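Side-chain contacts in HMG box-containing protein 1 (PDB 3QVE), which represses transcription by binding the promoters of target genes, acting in control of the cell cycle and of the Wnt pathway: residues F99-K102 with N103-W106; C131-P134 with G135-D138; E27-V31 with E32-R36; S112-V115 with V116-I120. All coordinates share one frame; numbering follows the deposited sequence.

Contact 1 of 4, residues F99-K102 with N103-W106. With EDO (1,2-ethanediol), chain O.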
# COMPACT_ATOMS: atom_id res chain seq x y z
N PHE A 99 -1.55 7.25 1.38
CA PHE A 99 -1.06 6.87 0.06
C PHE A 99 -0.73 8.16 -0.66
O PHE A 99 -1.46 9.14 -0.52
CB PHE A 99 -2.11 6.10 -0.71
CG PHE A 99 -2.45 4.80 -0.08
CD1 PHE A 99 -1.62 3.69 -0.25
CD2 PHE A 99 -3.54 4.71 0.79
CE1 PHE A 99 -1.91 2.48 0.34
CE2 PHE A 99 -3.82 3.53 1.40
CZ PHE A 99 -3.00 2.40 1.18
N TYR A 100 0.37 8.15 -1.41
CA TYR A 100 0.78 9.30 -2.17
C TYR A 100 0.36 9.05 -3.59
O TYR A 100 0.98 8.23 -4.28
CB TYR A 100 2.27 9.59 -2.02
CG TYR A 100 2.58 11.00 -2.54
CD1 TYR A 100 2.44 12.12 -1.73
CD2 TYR A 100 2.92 11.20 -3.86
CE1 TYR A 100 2.68 13.44 -2.23
CE2 TYR A 100 3.17 12.48 -4.37
CZ TYR A 100 3.05 13.58 -3.55
OH TYR A 100 3.31 14.82 -4.08
N VAL A 101 -0.72 9.71 -4.02
CA VAL A 101 -1.37 9.41 -5.27
C VAL A 101 -0.82 10.30 -6.36
O VAL A 101 -0.77 11.50 -6.18
CB VAL A 101 -2.88 9.55 -5.15
CG1 VAL A 101 -3.54 9.35 -6.51
CG2 VAL A 101 -3.38 8.55 -4.07
N LYS A 102 -0.40 9.69 -7.47
CA LYS A 102 0.10 10.42 -8.65
C LYS A 102 -0.92 11.45 -9.11
O LYS A 102 -2.09 11.13 -9.25
CB LYS A 102 0.38 9.46 -9.79
CG LYS A 102 1.31 9.96 -10.88
CD LYS A 102 1.47 8.90 -11.97
CE LYS A 102 2.74 9.11 -12.79
NZ LYS A 102 2.80 10.48 -13.35
N ASN A 103 -0.47 12.69 -9.34
CA ASN A 103 -1.34 13.82 -9.75
C ASN A 103 -2.38 14.25 -8.73
O ASN A 103 -3.31 14.96 -9.06
CB ASN A 103 -2.03 13.57 -11.11
CG ASN A 103 -1.05 13.13 -12.16
OD1 ASN A 103 -1.32 12.19 -12.90
ND2 ASN A 103 0.12 13.76 -12.18
N LYS A 104 -2.23 13.83 -7.48
CA LYS A 104 -3.19 14.22 -6.44
C LYS A 104 -2.52 14.45 -5.07
O LYS A 104 -2.87 15.35 -4.38
CB LYS A 104 -4.29 13.17 -6.35
CG LYS A 104 -5.26 13.41 -5.19
CD LYS A 104 -6.64 12.78 -5.41
CE LYS A 104 -6.74 11.35 -4.93
NZ LYS A 104 -8.17 10.80 -4.86
N GLY A 105 -1.53 13.66 -4.68
CA GLY A 105 -0.85 13.90 -3.42
C GLY A 105 -1.40 13.00 -2.33
O GLY A 105 -2.01 11.95 -2.61
N TRP A 106 -1.19 13.41 -1.09
CA TRP A 106 -1.47 12.54 0.04
C TRP A 106 -2.98 12.26 0.12
O TRP A 106 -3.81 13.16 0.09
CB TRP A 106 -0.94 13.14 1.34
CG TRP A 106 0.53 13.02 1.50
CD1 TRP A 106 1.42 14.04 1.52
CD2 TRP A 106 1.29 11.82 1.63
NE1 TRP A 106 2.68 13.56 1.69
CE2 TRP A 106 2.64 12.20 1.76
CE3 TRP A 106 0.95 10.45 1.67
CZ2 TRP A 106 3.67 11.27 1.92
CZ3 TRP A 106 1.96 9.53 1.86
CH2 TRP A 106 3.32 9.95 1.95
C1 EDO O . 2.23 13.99 -7.35
O1 EDO O . 2.22 13.40 -8.66
C2 EDO O . 2.02 15.49 -7.37
O2 EDO O . 0.78 15.80 -6.74
O HOH W 1 2.76 13.04 -12.53

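Contact 2 of 4, residues C131-P134 with G135-D138. With EDO (1,2-ethanediol), chain O.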
# COMPACT_ATOMS: atom_id res chain seq x y z
N CYS A 131 -0.94 4.70 -6.60
CA CYS A 131 -0.25 4.91 -5.34
C CYS A 131 1.26 4.70 -5.57
O CYS A 131 1.70 3.60 -5.94
CB CYS A 131 -0.82 3.96 -4.31
SG CYS A 131 -2.57 4.28 -4.01
N LEU A 132 2.05 5.74 -5.31
CA LEU A 132 3.46 5.74 -5.64
C LEU A 132 4.31 5.29 -4.45
O LEU A 132 3.96 5.57 -3.31
CB LEU A 132 3.91 7.13 -6.08
CG LEU A 132 3.22 7.76 -7.28
CD1 LEU A 132 3.82 9.19 -7.55
CD2 LEU A 132 3.35 6.84 -8.50
N PRO A 133 5.42 4.59 -4.73
CA PRO A 133 6.41 4.27 -3.74
C PRO A 133 7.33 5.45 -3.45
O PRO A 133 7.49 6.29 -4.30
CB PRO A 133 7.20 3.16 -4.40
CG PRO A 133 7.16 3.45 -5.84
CD PRO A 133 5.78 4.05 -6.06
N PRO A 134 7.95 5.49 -2.27
CA PRO A 134 8.89 6.56 -1.97
C PRO A 134 10.02 6.55 -2.99
O PRO A 134 10.37 5.49 -3.49
CB PRO A 134 9.42 6.20 -0.57
CG PRO A 134 8.86 4.87 -0.20
CD PRO A 134 7.73 4.58 -1.13
N GLY A 135 10.53 7.73 -3.35
CA GLY A 135 11.58 7.80 -4.39
C GLY A 135 11.13 7.59 -5.84
O GLY A 135 11.95 7.47 -6.75
N HIS A 136 9.82 7.50 -6.09
CA HIS A 136 9.33 7.53 -7.44
C HIS A 136 9.59 8.98 -7.93
O HIS A 136 9.45 9.92 -7.17
CB HIS A 136 7.83 7.25 -7.47
CG HIS A 136 7.26 7.13 -8.83
ND1 HIS A 136 6.82 8.22 -9.55
CD2 HIS A 136 7.05 6.04 -9.61
CE1 HIS A 136 6.39 7.80 -10.74
NE2 HIS A 136 6.49 6.48 -10.78
N PRO A 137 9.89 9.18 -9.21
CA PRO A 137 10.14 10.58 -9.62
C PRO A 137 8.97 11.56 -9.38
O PRO A 137 9.21 12.73 -9.20
CB PRO A 137 10.42 10.47 -11.13
CG PRO A 137 10.59 9.04 -11.43
CD PRO A 137 10.04 8.22 -10.31
N ASP A 138 7.73 11.08 -9.32
CA ASP A 138 6.60 11.96 -9.12
C ASP A 138 6.12 11.96 -7.69
O ASP A 138 4.98 12.42 -7.43
CB ASP A 138 5.46 11.51 -10.04
CG ASP A 138 5.88 11.48 -11.51
OD1 ASP A 138 6.50 12.46 -11.91
OD2 ASP A 138 5.59 10.53 -12.24
C1 EDO O . 2.23 13.99 -7.35
O1 EDO O . 2.22 13.40 -8.66
C2 EDO O . 2.02 15.49 -7.37
O2 EDO O . 0.78 15.80 -6.74

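Contact 3 of 4, residues E27-V31 with E32-R36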
# COMPACT_ATOMS: atom_id res chain seq x y z
N GLU A 27 0.78 -16.77 -0.30
CA GLU A 27 0.18 -16.74 1.02
C GLU A 27 0.30 -15.32 1.56
O GLU A 27 1.10 -14.53 1.09
CB GLU A 27 0.88 -17.73 1.96
CG GLU A 27 0.73 -19.21 1.56
CD GLU A 27 -0.27 -19.98 2.42
OE1 GLU A 27 -0.12 -20.01 3.67
OE2 GLU A 27 -1.20 -20.57 1.84
N TRP A 28 -0.51 -15.03 2.57
CA TRP A 28 -0.45 -13.77 3.31
C TRP A 28 0.85 -13.74 4.07
O TRP A 28 1.21 -14.74 4.65
CB TRP A 28 -1.60 -13.74 4.30
CG TRP A 28 -2.84 -13.33 3.62
CD1 TRP A 28 -3.85 -14.15 3.20
CD2 TRP A 28 -3.20 -12.01 3.22
NE1 TRP A 28 -4.82 -13.41 2.58
CE2 TRP A 28 -4.46 -12.09 2.59
CE3 TRP A 28 -2.59 -10.75 3.35
CZ2 TRP A 28 -5.12 -10.97 2.09
CZ3 TRP A 28 -3.25 -9.62 2.85
CH2 TRP A 28 -4.50 -9.74 2.23
N GLN A 29 1.56 -12.61 4.05
CA GLN A 29 2.75 -12.43 4.85
C GLN A 29 2.83 -11.01 5.41
O GLN A 29 2.46 -10.03 4.75
CB GLN A 29 4.05 -12.74 4.05
CG GLN A 29 4.00 -12.41 2.61
CD GLN A 29 5.18 -12.93 1.77
OE1 GLN A 29 6.31 -13.10 2.27
NE2 GLN A 29 4.91 -13.15 0.45
N ASP A 30 3.33 -10.91 6.64
CA ASP A 30 3.57 -9.61 7.21
C ASP A 30 4.63 -8.89 6.38
O ASP A 30 5.61 -9.50 5.95
CB ASP A 30 4.01 -9.78 8.64
CG ASP A 30 4.50 -8.51 9.23
OD1 ASP A 30 3.65 -7.72 9.68
OD2 ASP A 30 5.75 -8.32 9.22
N VAL A 31 4.44 -7.59 6.21
CA VAL A 31 5.33 -6.78 5.41
C VAL A 31 6.78 -6.80 5.92
O VAL A 31 7.73 -6.81 5.10
CB VAL A 31 4.80 -5.37 5.24
CG1 VAL A 31 4.89 -4.56 6.56
CG2 VAL A 31 5.49 -4.65 4.09
N GLU A 32 6.98 -6.81 7.24
CA GLU A 32 8.33 -6.85 7.75
C GLU A 32 8.99 -8.23 7.51
O GLU A 32 10.20 -8.31 7.21
CB GLU A 32 8.39 -6.53 9.22
CG GLU A 32 8.22 -5.05 9.58
CD GLU A 32 8.13 -4.90 11.07
OE1 GLU A 32 9.20 -4.88 11.71
OE2 GLU A 32 6.99 -4.83 11.61
N ASP A 33 8.21 -9.29 7.65
CA ASP A 33 8.71 -10.66 7.38
C ASP A 33 9.08 -10.75 5.90
O ASP A 33 10.14 -11.23 5.53
CB ASP A 33 7.66 -11.70 7.76
CG ASP A 33 7.46 -11.85 9.28
OD1 ASP A 33 8.19 -11.19 10.05
OD2 ASP A 33 6.58 -12.63 9.71
N PHE A 34 8.22 -10.21 5.04
CA PHE A 34 8.49 -10.16 3.60
C PHE A 34 9.75 -9.38 3.27
O PHE A 34 10.60 -9.85 2.52
CB PHE A 34 7.28 -9.57 2.86
CG PHE A 34 7.52 -9.35 1.39
CD1 PHE A 34 7.44 -10.39 0.50
CD2 PHE A 34 7.86 -8.09 0.91
CE1 PHE A 34 7.66 -10.20 -0.88
CE2 PHE A 34 8.09 -7.88 -0.44
CZ PHE A 34 7.98 -8.94 -1.34
N ALA A 35 9.89 -8.18 3.83
CA ALA A 35 10.99 -7.30 3.50
C ALA A 35 12.31 -7.94 3.98
O ALA A 35 13.34 -7.78 3.34
CB ALA A 35 10.80 -5.91 4.13
N ARG A 36 12.27 -8.63 5.11
CA ARG A 36 13.47 -9.32 5.60
C ARG A 36 13.82 -10.49 4.66
O ARG A 36 14.98 -10.64 4.33
CB ARG A 36 13.35 -9.83 7.04
CG ARG A 36 14.44 -10.88 7.44
O HOH W 2 4.88 -5.15 10.05

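Contact 4 of 4, residues S112-V115 with V116-I120. With EDO (1,2-ethanediol), chain E.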
# COMPACT_ATOMS: atom_id res chain seq x y z
N SER A 112 -9.13 11.90 8.53
CA SER A 112 -9.00 12.35 9.92
C SER A 112 -8.20 11.39 10.76
O SER A 112 -7.43 11.83 11.61
CB SER A 112 -10.37 12.60 10.54
OG SER A 112 -10.95 13.67 9.82
N LEU A 113 -8.36 10.09 10.53
CA LEU A 113 -7.55 9.12 11.27
C LEU A 113 -6.10 9.23 10.86
O LEU A 113 -5.21 9.11 11.68
CB LEU A 113 -8.06 7.71 11.04
CG LEU A 113 -9.46 7.38 11.58
CD1 LEU A 113 -9.76 5.88 11.31
CD2 LEU A 113 -9.59 7.73 13.09
N THR A 114 -5.84 9.50 9.59
CA THR A 114 -4.44 9.74 9.13
C THR A 114 -3.79 10.98 9.73
O THR A 114 -2.56 10.98 10.06
CB THR A 114 -4.35 9.77 7.56
OG1 THR A 114 -4.85 8.54 7.05
CG2 THR A 114 -2.92 9.97 7.08
N VAL A 115 -4.58 12.04 9.88
CA VAL A 115 -4.09 13.26 10.59
C VAL A 115 -3.62 12.93 11.99
O VAL A 115 -2.53 13.30 12.39
CB VAL A 115 -5.16 14.36 10.65
CG1 VAL A 115 -4.77 15.46 11.64
CG2 VAL A 115 -5.43 14.94 9.21
N VAL A 116 -4.43 12.19 12.73
CA VAL A 116 -4.07 11.87 14.10
C VAL A 116 -2.84 10.99 14.17
O VAL A 116 -1.98 11.24 15.01
CB VAL A 116 -5.23 11.18 14.87
CG1 VAL A 116 -4.74 10.53 16.23
CG2 VAL A 116 -6.26 12.21 15.16
N GLN A 117 -2.77 9.96 13.34
CA GLN A 117 -1.69 9.00 13.43
C GLN A 117 -0.39 9.48 12.79
O GLN A 117 0.65 9.15 13.30
CB GLN A 117 -2.07 7.67 12.78
CG GLN A 117 -3.14 6.89 13.53
CD GLN A 117 -2.68 6.53 14.94
OE1 GLN A 117 -1.58 5.97 15.12
NE2 GLN A 117 -3.49 6.87 15.94
N HIS A 118 -0.47 10.21 11.67
CA HIS A 118 0.72 10.61 10.91
C HIS A 118 0.89 12.11 10.76
O HIS A 118 1.89 12.52 10.26
CB HIS A 118 0.64 10.00 9.51
CG HIS A 118 0.61 8.50 9.56
ND1 HIS A 118 1.70 7.76 9.96
CD2 HIS A 118 -0.40 7.63 9.36
CE1 HIS A 118 1.35 6.48 9.99
NE2 HIS A 118 0.09 6.37 9.62
N GLY A 119 -0.09 12.93 11.13
CA GLY A 119 0.06 14.39 10.96
C GLY A 119 -0.10 14.88 9.52
O GLY A 119 0.16 16.04 9.21
N ILE A 120 -0.57 14.03 8.61
CA ILE A 120 -0.59 14.37 7.20
C ILE A 120 -2.04 14.67 6.79
O ILE A 120 -2.90 13.79 6.91
CB ILE A 120 -0.09 13.17 6.33
CG1 ILE A 120 1.37 12.81 6.67
CG2 ILE A 120 -0.25 13.48 4.85
CD1 ILE A 120 1.84 11.51 6.06
C1 EDO E . -12.62 10.41 7.71
O1 EDO E . -11.57 9.99 8.63
C2 EDO E . -12.80 11.93 7.65
O2 EDO E . -12.95 12.45 6.31

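Contact 1 of 4, residues F99-K102 with N103-W106
Residues 99-102 and 103-106 run antiparallel, their end-to-end directions 164° apart, with Tyr100 facing Trp106 as a non-hydrogen-bonded pair and Val101 facing Gly105 as a hydrogen-bonded one. Val101 N donates to Gly105 O at 2.9 Å, while Val101 O is gripped twice: Gly105 N comes in the carbonyl plane at 2.7 Å, Lys104 N from above that plane at 3.0 Å. Lys104 and Gly105 both face Val101, a classic beta bulge beside the turn of the hairpin that joins strands 98-101 and 105-108 of the AXH domain. Tyr100 and Trp106 share one face of the hairpin and form a T-shaped stack: the phenol edge stands on the face of the indole's five-membered ring, the planes at 81°, with Tyr100 CD1 3.5 Å from Trp106 CE2. Tyr100 CB adds a CH-pi contact over the six-membered ring, 4.0 Å from its centroid, and Gly105 CA lies over a phenol face. With Trp106 CG set opposite its carbonyl carbon (chi1 -76°), the indole lies across Tyr100, its NE1 bonded to Met2 O. Cutting Trp106 back to alanine is likely to leave the Tyr100 edge without its aromatic face and Met2 O without this donor. In the conformer described, Lys102 NZ donates to a water that also accepts from Asn103 ND2, and pairs with Asp138. Asn103 N donates to O1 of an ethanediol probably from the crystallisation liquor.

Contact 2 of 4, residues C131-P134 with G135-D138
Leu132 sets a methyl squarely over the imidazole of His136: CD2 sits 3.7 Å from the ring centroid and only 1° off the normal, a CH-pi contact almost equidistant from all five ring atoms. Its other methyl, CD1, leans past the ring to Asp138, 3.4 Å from the backbone O and 3.8 Å from CB. Pro137 CD covers the opposite face near the rim, so the imidazole is held between a leucine methyl and a proline ring. The swing of His136 CG away from the backbone N (chi1 -174°) brings the ring under Leu132. His136 ND1 accepts from Asp138 N at 3.0 Å, the donor tilted 20° from the ring plane, which, with the two covered faces, probably restrains the ring's rotation. A type II beta turn from Pro133 to His136, closed by His136 N to Pro133 O at 3.2 Å, carries the chain back; Gly135 takes the positive phi of its third position. With a leucine in place of His136, Asp138 N is likely to lose its acceptor and Leu132 CD2 the flat ring beneath it. The solvent side is looser: Gly135, Pro137 and Asp138 are exposed, and an ethanediol O1 makes a weak bond to Asp138 O. Because ND1 accepts a backbone N-H, a neutral ring is likely to carry its proton on NE2.

Contact 3 of 4, residues E27-V31 with E32-R36
Asp30 is the N-cap of helix 31-37, at the point where edge strand 29-30 of the six-stranded antiparallel sheet of the AXH domain passes straight into the helix. A single carboxylate oxygen does the capping: OD2 accepts from Asp33 N at 3.1 Å, on its anti side and 15° out of the carboxylate plane, and weakly from Glu32 N at 2.8 Å. A chi1 of 170° carries the carboxylate away from its own N and back over the first turn. Its negative charge probably interacts favourably with the helix N-terminus, offsetting the nearness of Glu32 and Asp33, whose OD1 is 3.9 Å from Asp30 OD2. The other oxygen, OD1, shares a water with Glu32 OE2, which also forms a salt bridge with Lys14. The helical pattern itself opens with Phe34 N to Asp30 O at 2.9 Å, followed by Ala35 N to Val31 O. On the inner side Phe34 is buried, its ring meeting Trp9 edge to face and also touching the ring of Phe20. Gln29 reaches the Phe34 ring from the strand, its amide turned 89° from the ring plane and its OE1 lying in that plane, 3.4 Å from the edge carbon CD1.

Contact 4 of 4, residues S112-V115 with V116-I120
The imidazole of His118 meets Thr114 CG2 through CD2 at 4.1 Å, one helical turn back, and Gln117 CB lies over one of its faces, 3.7 Å above the plane and toward the rim. His118 also touches Leu13, Asp96 and Pro98, which place the ring against the protein body. Thr114 is buried. Because CG2 lies opposite the backbone N, this methyl points along the helix toward the C-terminal end, 3.8 Å from Ile120 O, while OG1 points out to the side of the helix, to bond with Ser108 OG and Asp96 O. Val115 CG2 likewise approaches Ile120 O, at 3.6 Å. The backbone bonds follow the helical spacing, Val116 N to Ser112 O and Gln117 N to Leu113 O, until Thr114 O takes His118 N at 2.7 Å and, weakly, Gly119 N. Gly119 N also donates to Val115 O at 2.8 Å. At the other end, Ser112 N donates to an ethanediol oxygen, O1. Gly119, with positive phi, ends helix 111-118 and turns the chain toward strand 123-124, and this helix is the crossover of a beta-alpha-beta unit that starts from strand 105-108 within the AXH domain.

How the contacts relate
All four contacts lie in the AXH domain, in chain order 3, 1, 4, 2. Contacts 1 and 2 are neighbours, their centres 9 Å apart: Tyr100 O probably accepts from Leu132 N and Phe99 CB packs on Cys131 SG, links that probably tie the C-terminal segment to the hairpin. One ethanediol, probably from the crystallisation liquor, touches both. Contact 4, centred 15 Å from contact 1, meets it where Trp106 packs on Ile120; helix 111-118 follows strand 105-108 and leads on to strand 123-124 of the same three-stranded mixed sheet. Contact 3 stands apart, about 25 Å from contacts 1 and 4 between centres, at an edge of the six-stranded sheet whose other outermost strand, 130-131, leads into contact 2.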